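Local coordinates for protein valine-pyruvate aminotransferase (PDB 3G7Q) that catalyses the pyridoxal 5'-phosphate-dependent exchange of an amino group between valine and pyruvate, and probably serves the biosynthesis of alanine, at residues A[191-196]-A[332-337]; A[339-344]-A[387-392]. All coordinates share one frame; numbering follows the deposited sequence.

Contact 1: A[191-196]-A[332-337]; sequences NPTGNV and LIHKPE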
loop_
_atom_site.group_PDB
_atom_site.type_symbol
_atom_site.label_atom_id
_atom_site.label_comp_id
_atom_site.label_asym_id
_atom_site.label_seq_id
_atom_site.Cartn_x
_atom_site.Cartn_y
_atom_site.Cartn_z
ATOM N N ASN A 191 -7.753 -11.525 -16.608
ATOM C CA ASN A 191 -8.089 -10.174 -17.050
ATOM C C ASN A 191 -7.007 -9.979 -18.147
ATOM O O ASN A 191 -5.812 -9.975 -17.845
ATOM C CB ASN A 191 -7.949 -9.197 -15.887
ATOM C CG ASN A 191 -8.044 -7.728 -16.296
ATOM O OD1 ASN A 191 -8.108 -7.372 -17.498
ATOM N ND2 ASN A 191 -7.994 -6.831 -15.278
ATOM N N PRO A 192 -7.388 -9.628 -19.394
ATOM C CA PRO A 192 -8.660 -9.123 -19.929
ATOM C C PRO A 192 -9.595 -10.023 -20.715
ATOM O O PRO A 192 -10.647 -9.559 -21.137
ATOM C CB PRO A 192 -8.138 -8.056 -20.914
ATOM C CG PRO A 192 -6.977 -8.760 -21.565
ATOM C CD PRO A 192 -6.326 -9.550 -20.424
ATOM N N THR A 193 -9.243 -11.279 -20.876
ATOM C CA THR A 193 -9.973 -12.192 -21.772
ATOM C C THR A 193 -11.052 -13.050 -21.186
ATOM O O THR A 193 -11.925 -13.539 -21.902
ATOM C CB THR A 193 -8.949 -13.163 -22.385
ATOM O OG1 THR A 193 -8.220 -13.806 -21.334
ATOM C CG2 THR A 193 -7.941 -12.416 -23.285
ATOM N N GLY A 194 -10.984 -13.266 -19.879
ATOM C CA GLY A 194 -11.822 -14.241 -19.223
ATOM C C GLY A 194 -11.304 -15.661 -19.494
ATOM O O GLY A 194 -12.002 -16.657 -19.198
ATOM N N ASN A 195 -10.114 -15.793 -20.075
ATOM C CA ASN A 195 -9.584 -17.105 -20.359
ATOM C C ASN A 195 -9.245 -17.888 -19.095
ATOM O O ASN A 195 -8.785 -17.312 -18.110
ATOM C CB ASN A 195 -8.307 -17.001 -21.169
ATOM C CG ASN A 195 -7.835 -18.358 -21.687
ATOM O OD1 ASN A 195 -8.632 -19.130 -22.241
ATOM N ND2 ASN A 195 -6.540 -18.658 -21.493
ATOM N N VAL A 196 -9.434 -19.197 -19.172
ATOM C CA VAL A 196 -9.004 -20.101 -18.117
ATOM C C VAL A 196 -8.011 -21.082 -18.738
ATOM O O VAL A 196 -8.388 -21.994 -19.494
ATOM C CB VAL A 196 -10.190 -20.797 -17.417
ATOM C CG1 VAL A 196 -9.698 -21.964 -16.538
ATOM C CG2 VAL A 196 -10.958 -19.772 -16.588
ATOM N N LEU A 332 -15.890 -11.337 -32.750
ATOM C CA LEU A 332 -15.612 -12.609 -32.096
ATOM C C LEU A 332 -15.386 -12.281 -30.607
ATOM O O LEU A 332 -14.741 -11.290 -30.271
ATOM C CB LEU A 332 -14.419 -13.318 -32.698
ATOM C CG LEU A 332 -14.580 -13.724 -34.169
ATOM C CD1 LEU A 332 -13.304 -14.312 -34.756
ATOM C CD2 LEU A 332 -15.733 -14.724 -34.326
ATOM N N ILE A 333 -15.913 -13.127 -29.743
ATOM C CA ILE A 333 -15.882 -12.900 -28.302
ATOM C C ILE A 333 -15.048 -13.991 -27.668
ATOM O O ILE A 333 -15.302 -15.173 -27.882
ATOM C CB ILE A 333 -17.312 -12.937 -27.742
ATOM C CG1 ILE A 333 -18.201 -11.860 -28.410
ATOM C CG2 ILE A 333 -17.306 -12.726 -26.210
ATOM C CD1 ILE A 333 -19.724 -11.966 -28.028
ATOM N N HIS A 334 -14.041 -13.635 -26.875
ATOM C CA HIS A 334 -13.269 -14.698 -26.223
ATOM C C HIS A 334 -14.234 -15.468 -25.330
ATOM O O HIS A 334 -15.086 -14.871 -24.662
ATOM C CB HIS A 334 -12.121 -14.168 -25.372
ATOM C CG HIS A 334 -11.144 -15.230 -24.970
ATOM N ND1 HIS A 334 -11.417 -16.154 -23.983
ATOM C CD2 HIS A 334 -9.912 -15.543 -25.453
ATOM C CE1 HIS A 334 -10.384 -16.980 -23.860
ATOM N NE2 HIS A 334 -9.466 -16.646 -24.749
ATOM N N LYS A 335 -14.144 -16.790 -25.340
ATOM C CA LYS A 335 -15.002 -17.597 -24.448
ATOM C C LYS A 335 -14.900 -17.066 -23.016
ATOM O O LYS A 335 -13.830 -16.936 -22.478
ATOM C CB LYS A 335 -14.606 -19.064 -24.512
ATOM C CG LYS A 335 -15.561 -19.909 -23.685
ATOM C CD LYS A 335 -15.154 -21.351 -23.743
ATOM C CE LYS A 335 -16.255 -22.187 -23.085
ATOM N NZ LYS A 335 -15.907 -23.623 -23.186
ATOM N N PRO A 336 -16.029 -16.679 -22.416
ATOM C CA PRO A 336 -15.973 -16.080 -21.092
ATOM C C PRO A 336 -15.906 -17.162 -20.018
ATOM O O PRO A 336 -16.927 -17.632 -19.535
ATOM C CB PRO A 336 -17.289 -15.280 -21.034
ATOM C CG PRO A 336 -18.163 -15.967 -21.825
ATOM C CD PRO A 336 -17.399 -16.659 -22.953
ATOM N N GLU A 337 -14.695 -17.564 -19.661
ATOM C CA GLU A 337 -14.519 -18.672 -18.698
ATOM C C GLU A 337 -14.429 -18.219 -17.239
ATOM O O GLU A 337 -14.515 -19.055 -16.321
ATOM C CB GLU A 337 -13.314 -19.535 -19.111
ATOM C CG GLU A 337 -13.499 -20.201 -20.469
ATOM C CD GLU A 337 -12.371 -21.109 -20.825
ATOM O OE1 GLU A 337 -11.231 -20.643 -20.944
ATOM O OE2 GLU A 337 -12.628 -22.317 -20.986
HETATM O O HOH W 1 -14.446 -12.565 -23.331
HETATM O O HOH W 2 -10.546 -23.763 -20.172
#
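With OG1 of Thr-193 between backbone N and carbonyl carbon (chi1 55°), the hydroxyl closes an ST turn by accepting from Asn-195 N (3.0 Å). The turn lies at the end of the Asn-Pro-Thr-Gly loop known from class I aminotransferases, entered through a cis peptide bond before Pro-192. His-334 holds CG anti to its backbone N (chi1 -166°) and sets one ring face under the turn. Thr-193 CB sits over the middle of that face in a CH-pi contact, 4.0 Å from the ring centroid, while Asn-195 OD1 approaches the ring edge, 3.2 Å from His-334 CE1. Ring rotation is fixed at both nitrogens: His-334 ND1 donates to Lys-335 O (2.9 Å), and NE2 accepts a hydrogen bond from Tyr-168 N. Glu-337 N donates to Gly-194 O (2.9 Å) from above the carbonyl plane. Glu-337 CG is anti to its carbonyl carbon (chi1 -63°), and the extended chain brings OE1 to accept a hydrogen bond from Val-196 N (2.9 Å). Lys-167 NZ forms a salt bridge with OE1 and hydrogen-bonds Asn-195 OD1, which probably lets these two acceptors lie close together. A water donates to both Thr-193 O (3.1 Å) and His-334 O (2.7 Å).

Contact 2: A[339-344]-A[387-392]; sequences AIFLWL and CMRMNY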
loop_
_atom_site.group_PDB
_atom_site.type_symbol
_atom_site.label_atom_id
_atom_site.label_comp_id
_atom_site.label_asym_id
_atom_site.label_seq_id
_atom_site.Cartn_x
_atom_site.Cartn_y
_atom_site.Cartn_z
ATOM N N ALA A 339 -13.852 -14.269 -14.598
ATOM C CA ALA A 339 -13.637 -12.860 -14.444
ATOM C C ALA A 339 -14.854 -12.024 -14.932
ATOM O O ALA A 339 -15.953 -12.565 -15.154
ATOM C CB ALA A 339 -12.274 -12.367 -15.068
ATOM N N ILE A 340 -14.636 -10.730 -15.034
ATOM C CA ILE A 340 -15.737 -9.761 -15.189
ATOM C C ILE A 340 -15.697 -8.963 -16.495
ATOM O O ILE A 340 -16.351 -7.906 -16.617
ATOM C CB ILE A 340 -15.742 -8.780 -13.958
ATOM C CG1 ILE A 340 -14.456 -7.925 -13.878
ATOM C CG2 ILE A 340 -16.011 -9.582 -12.638
ATOM C CD1 ILE A 340 -14.482 -6.797 -12.780
ATOM N N PHE A 341 -14.932 -9.484 -17.452
ATOM C CA PHE A 341 -14.726 -8.816 -18.726
ATOM C C PHE A 341 -15.167 -9.643 -19.924
ATOM O O PHE A 341 -15.249 -10.852 -19.854
ATOM C CB PHE A 341 -13.229 -8.549 -18.934
ATOM C CG PHE A 341 -12.579 -7.844 -17.776
ATOM C CD1 PHE A 341 -12.737 -6.475 -17.597
ATOM C CD2 PHE A 341 -11.870 -8.560 -16.837
ATOM C CE1 PHE A 341 -12.169 -5.833 -16.497
ATOM C CE2 PHE A 341 -11.295 -7.906 -15.718
ATOM C CZ PHE A 341 -11.445 -6.575 -15.555
ATOM N N LEU A 342 -15.429 -8.939 -21.016
ATOM C CA LEU A 342 -15.546 -9.555 -22.314
ATOM C C LEU A 342 -14.427 -8.956 -23.187
ATOM O O LEU A 342 -14.164 -7.737 -23.187
ATOM C CB LEU A 342 -16.916 -9.370 -22.948
ATOM C CG LEU A 342 -18.057 -10.141 -22.298
ATOM C CD1 LEU A 342 -19.409 -9.720 -22.946
ATOM C CD2 LEU A 342 -17.843 -11.658 -22.398
ATOM N N TRP A 343 -13.757 -9.841 -23.895
ATOM C CA TRP A 343 -12.675 -9.474 -24.818
ATOM C C TRP A 343 -13.224 -9.661 -26.212
ATOM O O TRP A 343 -13.557 -10.802 -26.638
ATOM C CB TRP A 343 -11.478 -10.353 -24.554
ATOM C CG TRP A 343 -10.260 -10.175 -25.403
ATOM C CD1 TRP A 343 -9.817 -10.991 -26.385
ATOM C CD2 TRP A 343 -9.257 -9.156 -25.246
ATOM N NE1 TRP A 343 -8.632 -10.539 -26.871
ATOM C CE2 TRP A 343 -8.258 -9.417 -26.191
ATOM C CE3 TRP A 343 -9.128 -8.040 -24.413
ATOM C CZ2 TRP A 343 -7.122 -8.613 -26.331
ATOM C CZ3 TRP A 343 -7.992 -7.246 -24.532
ATOM C CH2 TRP A 343 -7.009 -7.540 -25.487
ATOM N N LEU A 344 -13.294 -8.534 -26.923
ATOM C CA LEU A 344 -13.894 -8.474 -28.246
ATOM C C LEU A 344 -12.822 -8.373 -29.312
ATOM O O LEU A 344 -11.980 -7.477 -29.253
ATOM C CB LEU A 344 -14.815 -7.264 -28.353
ATOM C CG LEU A 344 -15.842 -7.106 -27.201
ATOM C CD1 LEU A 344 -16.704 -5.840 -27.398
ATOM C CD2 LEU A 344 -16.682 -8.372 -27.003
ATOM N N CYS A 387 -8.589 -5.796 -31.116
ATOM C CA CYS A 387 -9.313 -6.212 -29.917
ATOM C C CYS A 387 -9.570 -5.063 -28.965
ATOM O O CYS A 387 -8.858 -4.049 -28.986
ATOM C CB CYS A 387 -8.535 -7.292 -29.161
ATOM S SG CYS A 387 -8.167 -8.822 -30.046
HETATM N N MSE A 388 -10.589 -5.232 -28.131
HETATM C CA MSE A 388 -10.898 -4.305 -27.061
HETATM C C MSE A 388 -11.419 -5.058 -25.863
HETATM O O MSE A 388 -12.024 -6.117 -26.000
HETATM C CB MSE A 388 -11.963 -3.286 -27.468
HETATM C CG MSE A 388 -11.548 -2.408 -28.641
HETATM SE SE MSE A 388 -12.635 -0.781 -28.764
HETATM C CE MSE A 388 -11.548 -0.120 -27.408
ATOM N N ARG A 389 -11.198 -4.503 -24.677
ATOM C CA ARG A 389 -11.767 -5.078 -23.467
ATOM C C ARG A 389 -12.937 -4.226 -22.974
ATOM O O ARG A 389 -12.844 -2.991 -22.935
ATOM C CB ARG A 389 -10.738 -5.107 -22.348
ATOM C CG ARG A 389 -11.179 -5.898 -21.118
ATOM C CD ARG A 389 -10.255 -5.626 -19.900
ATOM N NE ARG A 389 -10.537 -4.344 -19.238
ATOM C CZ ARG A 389 -9.813 -3.836 -18.232
ATOM N NH1 ARG A 389 -8.757 -4.489 -17.758
ATOM N NH2 ARG A 389 -10.138 -2.662 -17.701
HETATM N N MSE A 390 -14.007 -4.884 -22.560
HETATM C CA MSE A 390 -15.121 -4.231 -21.882
HETATM C C MSE A 390 -15.429 -4.966 -20.579
HETATM O O MSE A 390 -15.094 -6.151 -20.419
HETATM C CB MSE A 390 -16.374 -4.186 -22.751
HETATM C CG MSE A 390 -16.899 -5.519 -23.186
HETATM SE SE MSE A 390 -18.730 -5.260 -23.949
HETATM C CE MSE A 390 -19.730 -5.136 -22.339
ATOM N N ASN A 391 -16.094 -4.258 -19.667
ATOM C CA ASN A 391 -16.542 -4.787 -18.373
ATOM C C ASN A 391 -18.032 -5.060 -18.533
ATOM O O ASN A 391 -18.760 -4.161 -18.957
ATOM C CB ASN A 391 -16.249 -3.762 -17.278
ATOM C CG ASN A 391 -16.610 -4.253 -15.895
ATOM O OD1 ASN A 391 -17.663 -4.858 -15.701
ATOM N ND2 ASN A 391 -15.743 -3.947 -14.905
ATOM N N TYR A 392 -18.483 -6.290 -18.268
ATOM C CA TYR A 392 -19.923 -6.646 -18.474
ATOM C C TYR A 392 -20.827 -6.432 -17.251
ATOM O O TYR A 392 -22.017 -6.779 -17.292
ATOM C CB TYR A 392 -20.061 -8.090 -18.987
ATOM C CG TYR A 392 -19.636 -9.193 -18.036
ATOM C CD1 TYR A 392 -20.485 -9.624 -17.016
ATOM C CD2 TYR A 392 -18.415 -9.827 -18.184
ATOM C CE1 TYR A 392 -20.109 -10.615 -16.137
ATOM C CE2 TYR A 392 -18.048 -10.861 -17.342
ATOM C CZ TYR A 392 -18.887 -11.232 -16.307
ATOM O OH TYR A 392 -18.508 -12.238 -15.443
#
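This is an antiparallel strand pairing, 341-344 against 387-391, inside the mixed sheet of the smaller domain in a class I aminotransferase fold. Leu-342 with Met-390 and Leu-344 with Met-388 are the hydrogen-bonded pairs; Met-390 N meets Leu-342 O almost straight (2.9 Å, 175°). Beyond the strand, Tyr-392 N donates to Ile-340 O, and Tyr-392 OH, lying in the carbonyl plane, donates to Ala-339 O at 2.6 Å. On one face of the sheet Arg-389 leaves with CG anti to its backbone N and bends at chi3 (78°), which lays the guanidinium against the Phe-341 ring. Phe-341 CE1 sits over the centre of the guanidinium face, 3.5 Å from CZ of Arg-389, with the two planes 24° apart. Trp-343 brings an indole edge to Arg-389 CB (CE3, 3.9 Å), and Cys-387 CB rests above the rim of the Trp-343 indole, 3.4 Å from CZ2. On the opposite face Leu-342 packs on selenomethionine Met-390 (CB to CG, 3.9 Å) and itself touches helix 299-325. With Asn-191 OD1 and Gly-37 O each accepting an N-H, Arg-389 is fixed, as would suit a role like that of the carboxylate-binding arginine on this strand in class I relatives.

Contact 1 comes first along the chain and closes before contact 2 opens, yet their centres lie only about 7 Å apart, on the same side of the chain's centre. Strands 332-334 and 341-345 follow one another and are neighbours in the same mixed sheet, tied where His-334 N reaches Trp-343 O (2.9 Å, probably a hydrogen bond). Strand 387-391 continues that sheet on the far side of 341-345. The loop 191-196 follows strand 181-187, so contact 1 sets a loop leaving the large sheet against the smaller mixed sheet. Asn-191 and Pro-192, at the start of this loop, pack directly on Phe-341 and Arg-389, so the loop meets both contacts and probably helps position the arginine.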